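Local coordinates for putative modification methylase (Thermus thermophilus, PDB 2ZIG), which probably methylates cytosine at N4 in DNA, transferring the methyl group from S-adenosyl-L-methionine, as a putative DNA modification methylase, at the interface of chains A and B. Sequence-based numbering; all coordinates share one arbitrary frame. Chains: chain A/B, Putative modification methylase.

Contact 1: the interface of chains A and B. Residues chain A 156-158, 161; chain B 192, 194, 197-198.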
ATOM      1  N   PRO A 156     -12.708  -1.016 -25.650  1.00 54.68           N
ATOM      2  CA  PRO A 156     -12.635  -2.477 -25.577  1.00 53.94           C
ATOM      3  C   PRO A 156     -12.544  -2.962 -24.135  1.00 52.15           C
ATOM      4  O   PRO A 156     -11.567  -2.678 -23.444  1.00 55.06           O
ATOM      5  CB  PRO A 156     -11.366  -2.783 -26.358  1.00 54.78           C
ATOM      6  CG  PRO A 156     -10.481  -1.663 -25.946  1.00 54.34           C
ATOM      7  CD  PRO A 156     -11.406  -0.457 -26.055  1.00 55.02           C
ATOM      8  N   TYR A 157     -13.559  -3.688 -23.686  1.00 49.29           N
ATOM      9  CA  TYR A 157     -13.575  -4.221 -22.324  1.00 44.85           C
ATOM     10  C   TYR A 157     -12.725  -5.476 -22.319  1.00 41.92           C
ATOM     11  O   TYR A 157     -13.212  -6.574 -22.049  1.00 41.16           O
ATOM     12  CB  TYR A 157     -15.009  -4.563 -21.915  1.00 45.96           C
ATOM     13  CG  TYR A 157     -15.941  -3.380 -21.974  1.00 48.18           C
ATOM     14  CD1 TYR A 157     -15.799  -2.314 -21.085  1.00 48.96           C
ATOM     15  CD2 TYR A 157     -16.950  -3.309 -22.935  1.00 50.07           C
ATOM     16  CE1 TYR A 157     -16.634  -1.205 -21.151  1.00 49.67           C
ATOM     17  CE2 TYR A 157     -17.794  -2.197 -23.008  1.00 50.82           C
ATOM     18  CZ  TYR A 157     -17.627  -1.152 -22.113  1.00 49.93           C
ATOM     19  OH  TYR A 157     -18.438  -0.044 -22.184  1.00 51.08           O
ATOM     20  N   GLU A 158     -11.444  -5.305 -22.617  1.00 39.89           N
ATOM     21  CA  GLU A 158     -10.523  -6.429 -22.688  1.00 39.02           C
ATOM     22  C   GLU A 158      -9.461  -6.453 -21.590  1.00 35.77           C
ATOM     23  O   GLU A 158      -9.069  -5.417 -21.064  1.00 36.69           O
ATOM     24  CB  GLU A 158      -9.868  -6.445 -24.075  1.00 40.30           C
ATOM     25  CG  GLU A 158     -10.873  -6.744 -25.187  1.00 43.85           C
ATOM     26  CD  GLU A 158     -10.288  -6.625 -26.587  1.00 45.72           C
ATOM     27  OE1 GLU A 158      -9.229  -7.235 -26.849  1.00 43.48           O
ATOM     28  OE2 GLU A 158     -10.902  -5.924 -27.427  1.00 46.91           O
ATOM     29  N   ALA A 161      -6.637  -3.670 -19.090  1.00 28.48           N
ATOM     30  CA  ALA A 161      -7.025  -2.272 -18.889  1.00 29.27           C
ATOM     31  C   ALA A 161      -6.370  -1.671 -17.639  1.00 29.75           C
ATOM     32  O   ALA A 161      -6.063  -2.374 -16.676  1.00 27.60           O
ATOM     33  CB  ALA A 161      -8.546  -2.160 -18.792  1.00 25.64           C
TER
ATOM     34  N   LEU B 192     -14.610  -8.912 -21.602  1.00 28.04           N
ATOM     35  CA  LEU B 192     -15.481  -8.901 -20.442  1.00 29.06           C
ATOM     36  C   LEU B 192     -16.764  -8.136 -20.707  1.00 29.40           C
ATOM     37  O   LEU B 192     -16.745  -7.080 -21.350  1.00 29.37           O
ATOM     38  CB  LEU B 192     -14.762  -8.265 -19.253  1.00 26.90           C
ATOM     39  CG  LEU B 192     -13.715  -9.129 -18.550  1.00 28.87           C
ATOM     40  CD1 LEU B 192     -12.837  -8.275 -17.678  1.00 30.36           C
ATOM     41  CD2 LEU B 192     -14.411 -10.188 -17.725  1.00 29.48           C
ATOM     42  N   LYS B 194     -19.737  -5.631 -20.148  1.00 30.71           N
ATOM     43  CA  LYS B 194     -19.652  -4.316 -19.532  1.00 33.10           C
ATOM     44  C   LYS B 194     -19.840  -4.363 -18.011  1.00 32.93           C
ATOM     45  O   LYS B 194     -19.070  -3.760 -17.265  1.00 32.37           O
ATOM     46  CB  LYS B 194     -20.695  -3.391 -20.163  1.00 35.66           C
ATOM     47  CG  LYS B 194     -20.638  -1.948 -19.689  1.00 42.10           C
ATOM     48  CD  LYS B 194     -21.727  -1.090 -20.348  1.00 45.16           C
ATOM     49  CE  LYS B 194     -21.534  -0.984 -21.864  1.00 47.26           C
ATOM     50  NZ  LYS B 194     -21.639  -2.302 -22.575  1.00 46.08           N
ATOM     51  N   PHE B 197     -16.726  -5.793 -16.256  1.00 25.29           N
ATOM     52  CA  PHE B 197     -15.602  -4.890 -16.463  1.00 25.44           C
ATOM     53  C   PHE B 197     -15.585  -3.763 -15.438  1.00 26.60           C
ATOM     54  O   PHE B 197     -14.576  -3.522 -14.778  1.00 27.10           O
ATOM     55  CB  PHE B 197     -15.661  -4.287 -17.863  1.00 22.58           C
ATOM     56  CG  PHE B 197     -14.467  -3.455 -18.211  1.00 23.24           C
ATOM     57  CD1 PHE B 197     -13.351  -4.035 -18.807  1.00 24.58           C
ATOM     58  CD2 PHE B 197     -14.443  -2.100 -17.919  1.00 23.74           C
ATOM     59  CE1 PHE B 197     -12.222  -3.277 -19.105  1.00 25.41           C
ATOM     60  CE2 PHE B 197     -13.323  -1.327 -18.210  1.00 27.59           C
ATOM     61  CZ  PHE B 197     -12.207  -1.916 -18.804  1.00 26.63           C
ATOM     62  N   HIS B 198     -16.709  -3.065 -15.314  1.00 28.10           N
ATOM     63  CA  HIS B 198     -16.795  -1.953 -14.376  1.00 27.96           C
ATOM     64  C   HIS B 198     -16.707  -2.406 -12.931  1.00 26.44           C
ATOM     65  O   HIS B 198     -16.166  -1.697 -12.090  1.00 24.18           O
ATOM     66  CB  HIS B 198     -18.067  -1.146 -14.650  1.00 32.16           C
ATOM     67  CG  HIS B 198     -18.017  -0.414 -15.957  1.00 36.63           C
ATOM     68  ND1 HIS B 198     -17.054   0.532 -16.238  1.00 35.94           N
ATOM     69  CD2 HIS B 198     -18.751  -0.550 -17.087  1.00 37.84           C
ATOM     70  CE1 HIS B 198     -17.192   0.946 -17.484  1.00 36.89           C
ATOM     71  NE2 HIS B 198     -18.214   0.305 -18.023  1.00 39.43           N
TER

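Contact 2: the interface of chains A and B. Residues chain A 129, 131, 174, 176; chain B 109-111.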
ATOM      1  N   ASP A 129       7.927   2.803  14.040  1.00 26.42           N
ATOM      2  CA  ASP A 129       7.160   1.570  14.126  1.00 28.33           C
ATOM      3  C   ASP A 129       6.042   1.785  13.112  1.00 27.97           C
ATOM      4  O   ASP A 129       5.342   2.796  13.147  1.00 26.54           O
ATOM      5  CB  ASP A 129       6.550   1.386  15.519  1.00 29.28           C
ATOM      6  CG  ASP A 129       7.475   0.647  16.478  1.00 32.98           C
ATOM      7  OD1 ASP A 129       8.519   0.121  16.026  1.00 33.02           O
ATOM      8  OD2 ASP A 129       7.144   0.580  17.684  1.00 32.36           O
ATOM      9  N   LEU A 131       2.428   1.268  11.522  1.00 25.88           N
ATOM     10  CA  LEU A 131       1.097   0.846  11.937  1.00 25.79           C
ATOM     11  C   LEU A 131       0.241   0.724  10.676  1.00 26.67           C
ATOM     12  O   LEU A 131       0.698   1.069   9.587  1.00 25.63           O
ATOM     13  CB  LEU A 131       0.491   1.862  12.912  1.00 26.28           C
ATOM     14  CG  LEU A 131       1.235   2.046  14.245  1.00 28.36           C
ATOM     15  CD1 LEU A 131       0.411   2.916  15.180  1.00 27.39           C
ATOM     16  CD2 LEU A 131       1.481   0.699  14.893  1.00 28.70           C
ATOM     17  N   ARG A 174       4.802   5.376  14.020  1.00 24.52           N
ATOM     18  CA  ARG A 174       4.899   5.701  15.430  1.00 23.78           C
ATOM     19  C   ARG A 174       6.293   5.616  16.033  1.00 22.71           C
ATOM     20  O   ARG A 174       7.039   4.685  15.755  1.00 24.92           O
ATOM     21  CB  ARG A 174       3.931   4.791  16.196  1.00 24.65           C
ATOM     22  CG  ARG A 174       3.967   4.913  17.708  1.00 29.03           C
ATOM     23  CD  ARG A 174       2.860   4.075  18.344  1.00 31.00           C
ATOM     24  NE  ARG A 174       2.786   4.290  19.789  1.00 39.13           N
ATOM     25  CZ  ARG A 174       3.662   3.809  20.670  1.00 42.14           C
ATOM     26  NH1 ARG A 174       4.688   3.071  20.263  1.00 42.12           N
ATOM     27  NH2 ARG A 174       3.525   4.087  21.960  1.00 41.82           N
ATOM     28  N   PRO A 176       8.548   4.683  18.980  1.00 28.75           N
ATOM     29  CA  PRO A 176       8.446   3.842  20.179  1.00 31.82           C
ATOM     30  C   PRO A 176       9.070   4.486  21.424  1.00 35.24           C
ATOM     31  O   PRO A 176       9.333   5.686  21.447  1.00 34.20           O
ATOM     32  CB  PRO A 176       9.170   2.568  19.758  1.00 31.18           C
ATOM     33  CG  PRO A 176      10.245   3.096  18.848  1.00 30.00           C
ATOM     34  CD  PRO A 176       9.499   4.111  18.011  1.00 28.79           C
TER
ATOM     35  N   ARG B 109       5.282  -3.394  22.266  1.00 59.41           N
ATOM     36  CA  ARG B 109       4.169  -2.610  21.741  1.00 58.48           C
ATOM     37  C   ARG B 109       3.639  -3.151  20.412  1.00 57.47           C
ATOM     38  O   ARG B 109       4.190  -4.096  19.843  1.00 57.70           O
ATOM     39  CB  ARG B 109       4.580  -1.140  21.566  1.00 58.86           C
ATOM     40  CG  ARG B 109       5.537  -0.853  20.411  1.00 59.51           C
ATOM     41  CD  ARG B 109       6.932  -1.403  20.653  1.00 59.65           C
ATOM     42  NE  ARG B 109       7.884  -0.901  19.666  1.00 59.31           N
ATOM     43  CZ  ARG B 109       9.160  -1.267  19.598  1.00 59.66           C
ATOM     44  NH1 ARG B 109       9.650  -2.145  20.463  1.00 58.82           N
ATOM     45  NH2 ARG B 109       9.950  -0.751  18.668  1.00 59.08           N
ATOM     46  N   HIS B 110       2.563  -2.540  19.928  1.00 55.03           N
ATOM     47  CA  HIS B 110       1.946  -2.942  18.669  1.00 52.65           C
ATOM     48  C   HIS B 110       2.573  -2.269  17.445  1.00 50.03           C
ATOM     49  O   HIS B 110       2.946  -1.096  17.472  1.00 48.91           O
ATOM     50  CB  HIS B 110       0.445  -2.627  18.693  1.00 52.60           C
ATOM     51  CG  HIS B 110      -0.195  -2.649  17.339  1.00 54.97           C
ATOM     52  ND1 HIS B 110      -0.375  -3.809  16.616  1.00 54.56           N
ATOM     53  CD2 HIS B 110      -0.655  -1.642  16.555  1.00 54.43           C
ATOM     54  CE1 HIS B 110      -0.917  -3.517  15.447  1.00 54.98           C
ATOM     55  NE2 HIS B 110      -1.097  -2.210  15.384  1.00 54.27           N
ATOM     56  N   LEU B 111       2.681  -3.036  16.370  1.00 47.80           N
ATOM     57  CA  LEU B 111       3.213  -2.542  15.113  1.00 45.06           C
ATOM     58  C   LEU B 111       2.863  -3.540  14.026  1.00 42.81           C
ATOM     59  O   LEU B 111       2.385  -4.641  14.306  1.00 43.08           O
ATOM     60  CB  LEU B 111       4.731  -2.336  15.182  1.00 45.52           C
ATOM     61  CG  LEU B 111       5.634  -3.481  15.624  1.00 45.07           C
ATOM     62  CD1 LEU B 111       6.889  -3.493  14.767  1.00 47.15           C
ATOM     63  CD2 LEU B 111       5.983  -3.313  17.094  1.00 46.25           C
TER

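Contact 1: the interface of chains A and B
A:Tyr157 of one subunit lays its side chain across B:Phe197, on the helix 194-200 of the other, in a contact between two copies of this N(4)/N(6)-methyltransferase-family enzyme. The two rings meet edge-to-face, with centroids 5.0 Å apart and planes turned 65° against each other. The tyrosine supplies the edge: its CD1 lies over one face of the phenylalanine, off centre toward the rim, and comes to 3.4 Å from B:Phe197 CG. The phenylalanine CD1 in turn lies in the plane of the tyrosine ring, beside its CB end. Further out along B:Phe197, the ring tip CZ reaches the methyl CB of A:Ala161 at 3.7 Å, which places the phenylalanine ring against two points of the A loop.

B:Lys194 lies over one face of the tyrosine ring, toward its rim, its chain slanting across the phenol end. The phenol oxygen OH of A:Tyr157 lies 3.3 Å from the lysine CE, a contact with the methylene chain. The lysine starts out with CG anti to its backbone N (chi1 -175°), then bends at its last two torsions, bringing NZ back toward the ring carbon CE2 of A:Tyr157 at 3.9 Å. On the CD1 side of the tyrosine, the imidazole NE2 of B:His198 packs 3.8 Å from CE1. Lysine, phenylalanine and histidine thus border the phenol from one helix.

Behind the rings, the main chain of A:Tyr157 is tied to the loop that leads into this helix. The amide N of B:Leu192 donates to the carbonyl O of A:Tyr157 at 2.8 Å, nearly straight at the hydrogen and aligned with the carbonyl. This bond helps hold the tyrosine backbone beside the helix start. From there, CG anti to the carbonyl carbon (chi1 -59°) sends the ring across the first turn of the helix, toward B:Lys194 and B:His198. Within chain B, B:Phe197 CD2 lies over one face of the B:His198 imidazole, toward its rim, while CG of B:Lys194 lies at its edge, in plane.

Contact 2: the interface of chains A and B
B:Arg109 grips A:Asp129 side-on, its NE and NH2 each meeting one carboxylate oxygen in a salt bridge between the two subunits. NE donates to OD2 of A:Asp129 at 2.6 Å, almost straight and within the guanidinium plane. NH2 donates to OD1 at 3.1 Å in a more bent bond, with the oxygen tilted 25° out of that plane. Both oxygens use their syn lone pairs, and the paired bonds restrict rotation of the carboxylate. The arginine reaches it from a loop, with CG between the backbone N and the carbonyl carbon (chi1 72°) and a second bend at chi2. CB of A:Pro176 packs against the guanidinium, 3.8 Å from CZ.

A:Arg174 passes nearby, its NH1 4.0 Å from the methylene CG of B:Arg109; the two guanidiniums are not in contact, and the carboxylate probably eases their like charges. An alanine in place of B:Arg109 would probably leave the A:Asp129 carboxylate without its cross-subunit mate and free to turn, and uncover A:Pro176.

Beside the ion pair, the methyl CD2 of A:Leu131 lies 3.6 Å from the imidazole CD2 of B:His110 and also touches CA of B:Leu111. The patch thus joins the start of strand 129-137 to a loop of the other copy by charge and apolar packing, which probably helps hold the two copies together in the deposited dimer.

Contact 1 and contact 2 lie about 41 Å apart, measured between the centres of their C-alpha atoms, and have no residue in common. Both join the same pair of subunits. Chain A contributes a loop to contact 1 and the ends of strands 129-137 and 167-174 to contact 2; chain B contributes helix 194-200 with its preceding loop, and a separate loop. Because the interface is two-fold symmetric, each contact recurs with the chains exchanged, so the subunits touch at widely spaced points, which would probably resist rocking of one copy on the other, although the structure alone does not show that this dimer is the working form.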